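PDB 4LSB: lyase/mutase from Burkholderia cenocepacia, which is a magnesium-binding member of the phosphoenolpyruvate phosphomutase family, built on a TIM-barrel fold. Local coordinates for residues B[163-167]-B[181-185]; B[204-208]-B[231-236]. All coordinates share one frame; numbering follows the deposited sequence.

Contact 1: B[163-167]-B[181-185]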
loop_
_atom_site.group_PDB
_atom_site.type_symbol
_atom_site.label_atom_id
_atom_site.label_comp_id
_atom_site.label_asym_id
_atom_site.label_seq_id
_atom_site.Cartn_x
_atom_site.Cartn_y
_atom_site.Cartn_z
ATOM N N ALA B 163 -11.384 -3.966 24.482
ATOM C CA ALA B 163 -12.585 -4.713 24.280
ATOM C C ALA B 163 -13.536 -3.850 23.443
ATOM O O ALA B 163 -13.774 -2.675 23.780
ATOM C CB ALA B 163 -13.229 -5.053 25.623
ATOM N N ARG B 164 -13.960 -4.407 22.310
ATOM C CA ARG B 164 -14.891 -3.751 21.378
ATOM C C ARG B 164 -16.331 -4.257 21.475
ATOM O O ARG B 164 -16.616 -5.466 21.533
ATOM C CB ARG B 164 -14.403 -3.920 19.934
ATOM C CG ARG B 164 -13.318 -2.926 19.533
ATOM C CD ARG B 164 -12.707 -3.141 18.162
ATOM N NE ARG B 164 -13.703 -3.070 17.102
ATOM C CZ ARG B 164 -13.421 -2.903 15.827
ATOM N NH1 ARG B 164 -12.181 -2.741 15.402
ATOM N NH2 ARG B 164 -14.401 -2.886 14.960
ATOM N N CYS B 165 -17.247 -3.313 21.471
ATOM C CA CYS B 165 -18.675 -3.605 21.333
ATOM C C CYS B 165 -19.146 -3.070 19.980
ATOM O O CYS B 165 -19.039 -1.858 19.684
ATOM C CB CYS B 165 -19.499 -3.022 22.469
ATOM S SG CYS B 165 -21.265 -3.241 22.149
ATOM N N GLU B 166 -19.655 -3.979 19.155
ATOM C CA GLU B 166 -19.881 -3.673 17.762
ATOM C C GLU B 166 -21.328 -3.297 17.436
ATOM O O GLU B 166 -21.681 -3.184 16.274
ATOM C CB GLU B 166 -19.436 -4.850 16.900
ATOM C CG GLU B 166 -18.004 -5.236 17.114
ATOM C CD GLU B 166 -17.027 -4.163 16.666
ATOM O OE1 GLU B 166 -16.938 -3.928 15.441
ATOM O OE2 GLU B 166 -16.336 -3.561 17.520
ATOM N N ASN B 167 -22.127 -3.114 18.473
ATOM C CA ASN B 167 -23.553 -2.821 18.356
ATOM C C ASN B 167 -23.916 -1.844 17.267
ATOM O O ASN B 167 -24.799 -2.135 16.434
ATOM C CB ASN B 167 -24.085 -2.290 19.664
ATOM C CG ASN B 167 -24.574 -3.379 20.591
ATOM O OD1 ASN B 167 -24.696 -4.537 20.207
ATOM N ND2 ASN B 167 -24.857 -3.008 21.816
ATOM N N ARG B 181 -22.401 -3.313 28.074
ATOM C CA ARG B 181 -21.366 -4.266 27.589
ATOM C C ARG B 181 -19.954 -3.766 27.916
ATOM O O ARG B 181 -19.089 -4.509 28.445
ATOM C CB ARG B 181 -21.533 -4.457 26.092
ATOM C CG ARG B 181 -22.724 -5.362 25.734
ATOM C CD ARG B 181 -22.896 -5.489 24.223
ATOM N NE ARG B 181 -23.949 -6.471 23.937
ATOM C CZ ARG B 181 -23.791 -7.792 23.916
ATOM N NH1 ARG B 181 -22.604 -8.349 24.119
ATOM N NH2 ARG B 181 -24.834 -8.571 23.661
ATOM N N LEU B 182 -19.701 -2.494 27.618
ATOM C CA LEU B 182 -18.357 -1.947 27.816
ATOM C C LEU B 182 -18.004 -1.971 29.262
ATOM O O LEU B 182 -16.881 -2.263 29.620
ATOM C CB LEU B 182 -18.172 -0.525 27.287
ATOM C CG LEU B 182 -18.278 -0.352 25.786
ATOM C CD1 LEU B 182 -18.080 1.122 25.439
ATOM C CD2 LEU B 182 -17.249 -1.186 25.054
ATOM N N VAL B 183 -18.965 -1.624 30.106
ATOM C CA VAL B 183 -18.746 -1.691 31.549
ATOM C C VAL B 183 -18.470 -3.158 32.007
ATOM O O VAL B 183 -17.635 -3.423 32.861
ATOM C CB VAL B 183 -19.988 -1.133 32.286
ATOM C CG1 VAL B 183 -19.941 -1.492 33.765
ATOM C CG2 VAL B 183 -20.074 0.364 32.087
ATOM N N ALA B 184 -19.158 -4.092 31.393
ATOM C CA ALA B 184 -18.981 -5.497 31.760
ATOM C C ALA B 184 -17.598 -6.013 31.307
ATOM O O ALA B 184 -16.961 -6.808 32.008
ATOM C CB ALA B 184 -20.076 -6.338 31.170
ATOM N N TYR B 185 -17.176 -5.565 30.139
ATOM C CA TYR B 185 -15.851 -5.871 29.623
ATOM C C TYR B 185 -14.750 -5.238 30.506
ATOM O O TYR B 185 -13.753 -5.881 30.785
ATOM C CB TYR B 185 -15.727 -5.415 28.156
ATOM C CG TYR B 185 -16.777 -5.945 27.175
ATOM C CD1 TYR B 185 -17.580 -7.067 27.485
ATOM C CD2 TYR B 185 -16.965 -5.350 25.929
ATOM C CE1 TYR B 185 -18.538 -7.560 26.586
ATOM C CE2 TYR B 185 -17.891 -5.846 25.030
ATOM C CZ TYR B 185 -18.683 -6.967 25.364
ATOM O OH TYR B 185 -19.646 -7.436 24.497
#
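Ala163, near the end of strand 160-164, and Cys165, just past it, press against Leu182 and Tyr185 of the following helix, the strand-to-helix packing of a beta-alpha-beta unit in a TIM barrel. The unit comprises strand 160-164, helix 175-187 and strand 192-194. Its tight part is apolar. The methyl CB of Ala163 sits 3.6 Å from Tyr185 CB and reaches on to CG and CD2 at the root of the ring. Farther along, Cys165 CB rests in the notch between Leu182 and Tyr185, 3.9 Å from Leu182 CD2 and also touching Tyr185 CE2. Leu193 on strand 192-194 adds to this core by touching Ala163, Leu182 and Tyr185. No hydrogen bond crosses between the two segments.

Beyond Cys165 the contact becomes looser and polar. Asn167 ND2 approaches Arg181 CD no closer than 4.0 Å, and the amide and guanidinium planes stand 85° apart. The two side chains are joined through a third: Asp177 accepts a hydrogen bond from Asn167 ND2, which also bonds Thr178 OG1, and forms a salt bridge with Arg181 NE. Within the helix Arg181 NH1 donates to Tyr185 OH at 3.1 Å, with the hydroxyl lying in the guanidinium plane, and that hydroxyl is also bonded to Asp126; together these partners hold the hydroxyl end of the ring in place. On the other side of the strand, turned from the helix and partly exposed, Arg164 grips Glu166 side-on, NE to OE2 at 2.7 Å and NH2 to OE1 at 2.8 Å. The Arg164 side chain lies about 6 Å from the magnesium ion, which is bound at Ser58 and Glu97.

With chi1 at 173°, Cys165 swings its sulfur opposite the backbone N and over the extended Arg181 chain, where SG lies 3.5 Å from Arg181 CD.

Contact 2: B[204-208]-B[231-236]; sequences IAAVT and LAALGV
The backbones come closest where Ala205, within helix 201-211, faces Leu234 just past helix 228-233, their CA atoms 4.7 Å apart, and there segment 231-236 turns away through a Schellman motif with Gly235 at positive phi (91°). Gly235 N bonds back to Ala232 O and Val236 N to Leu231 O, and in this turn the Leu234 carbonyl faces helix 201-211. Thr208 takes it up: OG1 donates to Leu234 O at 2.6 Å, in the carbonyl plane, with a C=O...donor angle of 155°. A chi1 of 65° places the hydroxyl of Thr208 in the cleft between the N and C branches of its own backbone, while CG2 is directed alongside the turn, 3.7 Å from Gly235 C.

The remaining side chains form an apolar seam. Ile204 uses both branches: CG2 is pressed to 3.5 Å from Val236 CG2, a close methyl-to-methyl contact, and CD1 meets Leu231 CD2 at 3.9 Å. Leu234 crosses Ile204 at about a right angle, its CB near the same CG2, and extends CD2 to Ala205 CB on the partly exposed side of the contact.

Beneath the seam lies strand 215-218, whose Val217 touches Ile204, Leu231 and Val236 and whose Val215 touches Thr208; Val207, on another side of helix 201-211, packs against helix 175-187.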
loop_
_atom_site.group_PDB
_atom_site.type_symbol
_atom_site.label_atom_id
_atom_site.label_comp_id
_atom_site.label_asym_id
_atom_site.label_seq_id
_atom_site.Cartn_x
_atom_site.Cartn_y
_atom_site.Cartn_z
ATOM N N ILE B 204 -20.840 10.061 23.268
ATOM C CA ILE B 204 -19.445 9.782 23.669
ATOM C C ILE B 204 -19.144 10.186 25.117
ATOM O O ILE B 204 -18.527 9.438 25.890
ATOM C CB ILE B 204 -18.449 10.509 22.722
ATOM C CG1 ILE B 204 -18.450 9.899 21.339
ATOM C CG2 ILE B 204 -17.036 10.464 23.268
ATOM C CD1 ILE B 204 -17.786 10.749 20.304
ATOM N N ALA B 205 -19.548 11.384 25.512
ATOM C CA ALA B 205 -19.297 11.813 26.887
ATOM C C ALA B 205 -19.964 10.907 27.922
ATOM O O ALA B 205 -19.457 10.699 29.003
ATOM C CB ALA B 205 -19.739 13.229 27.083
ATOM N N ALA B 206 -21.134 10.388 27.593
ATOM C CA ALA B 206 -21.841 9.439 28.465
ATOM C C ALA B 206 -21.107 8.109 28.563
ATOM O O ALA B 206 -21.116 7.478 29.604
ATOM C CB ALA B 206 -23.238 9.194 27.948
ATOM N N VAL B 207 -20.588 7.652 27.447
ATOM C CA VAL B 207 -19.692 6.462 27.456
ATOM C C VAL B 207 -18.478 6.666 28.373
ATOM O O VAL B 207 -18.229 5.835 29.225
ATOM C CB VAL B 207 -19.191 6.071 26.048
ATOM C CG1 VAL B 207 -18.272 4.880 26.140
ATOM C CG2 VAL B 207 -20.379 5.667 25.217
ATOM N N THR B 208 -17.751 7.757 28.205
ATOM C CA THR B 208 -16.511 7.922 28.973
ATOM C C THR B 208 -16.825 8.089 30.467
ATOM O O THR B 208 -16.086 7.593 31.339
ATOM C CB THR B 208 -15.691 9.125 28.460
ATOM O OG1 THR B 208 -16.405 10.353 28.682
ATOM C CG2 THR B 208 -15.433 9.026 26.945
ATOM N N LEU B 231 -12.536 15.703 21.451
ATOM C CA LEU B 231 -12.670 14.359 22.043
ATOM C C LEU B 231 -12.057 14.299 23.432
ATOM O O LEU B 231 -12.661 13.705 24.339
ATOM C CB LEU B 231 -12.126 13.260 21.089
ATOM C CG LEU B 231 -12.978 13.142 19.809
ATOM C CD1 LEU B 231 -12.235 12.538 18.652
ATOM C CD2 LEU B 231 -14.175 12.314 20.096
ATOM N N ALA B 232 -10.917 14.955 23.633
ATOM C CA ALA B 232 -10.328 15.013 24.952
ATOM C C ALA B 232 -11.304 15.672 25.969
ATOM O O ALA B 232 -11.437 15.211 27.101
ATOM C CB ALA B 232 -8.983 15.760 24.894
ATOM N N ALA B 233 -12.012 16.711 25.545
ATOM C CA ALA B 233 -12.961 17.426 26.408
ATOM C C ALA B 233 -14.183 16.562 26.758
ATOM O O ALA B 233 -14.831 16.774 27.788
ATOM C CB ALA B 233 -13.410 18.702 25.726
ATOM N N LEU B 234 -14.500 15.600 25.877
ATOM C CA LEU B 234 -15.538 14.598 26.136
ATOM C C LEU B 234 -15.001 13.400 26.978
ATOM O O LEU B 234 -15.722 12.454 27.282
ATOM C CB LEU B 234 -16.110 14.133 24.807
ATOM C CG LEU B 234 -16.701 15.226 23.936
ATOM C CD1 LEU B 234 -16.958 14.724 22.528
ATOM C CD2 LEU B 234 -17.995 15.742 24.548
ATOM N N GLY B 235 -13.730 13.434 27.337
ATOM C CA GLY B 235 -13.165 12.437 28.227
ATOM C C GLY B 235 -12.565 11.224 27.545
ATOM O O GLY B 235 -12.184 10.255 28.213
ATOM N N VAL B 236 -12.460 11.291 26.223
ATOM C CA VAL B 236 -11.821 10.267 25.433
ATOM C C VAL B 236 -10.336 10.243 25.686
ATOM O O VAL B 236 -9.698 11.296 25.863
ATOM C CB VAL B 236 -12.083 10.501 23.926
ATOM C CG1 VAL B 236 -11.440 9.411 23.076
ATOM C CG2 VAL B 236 -13.585 10.469 23.672
#

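In the fold
The two contacts join different layers of the barrel: strand to helix in contact 1, helix to helix end in contact 2. Contact 1 is the buried one, whereas contact 2 is partly buried. Their chemistry follows: contact 1 has no hydrogen bond between its segments, with charged and amide groups at one end of its apolar core and a salt bridge on the strand face turned from the helix, while contact 2 combines an apolar seam with a single side-chain-to-backbone bond. They share no helix or strand, yet they meet directly, Leu182 CD1 of contact 1 lying 3.8 Å from Val207 CG1 of contact 2, so packing is continuous from helix 175-187 to helix 201-211.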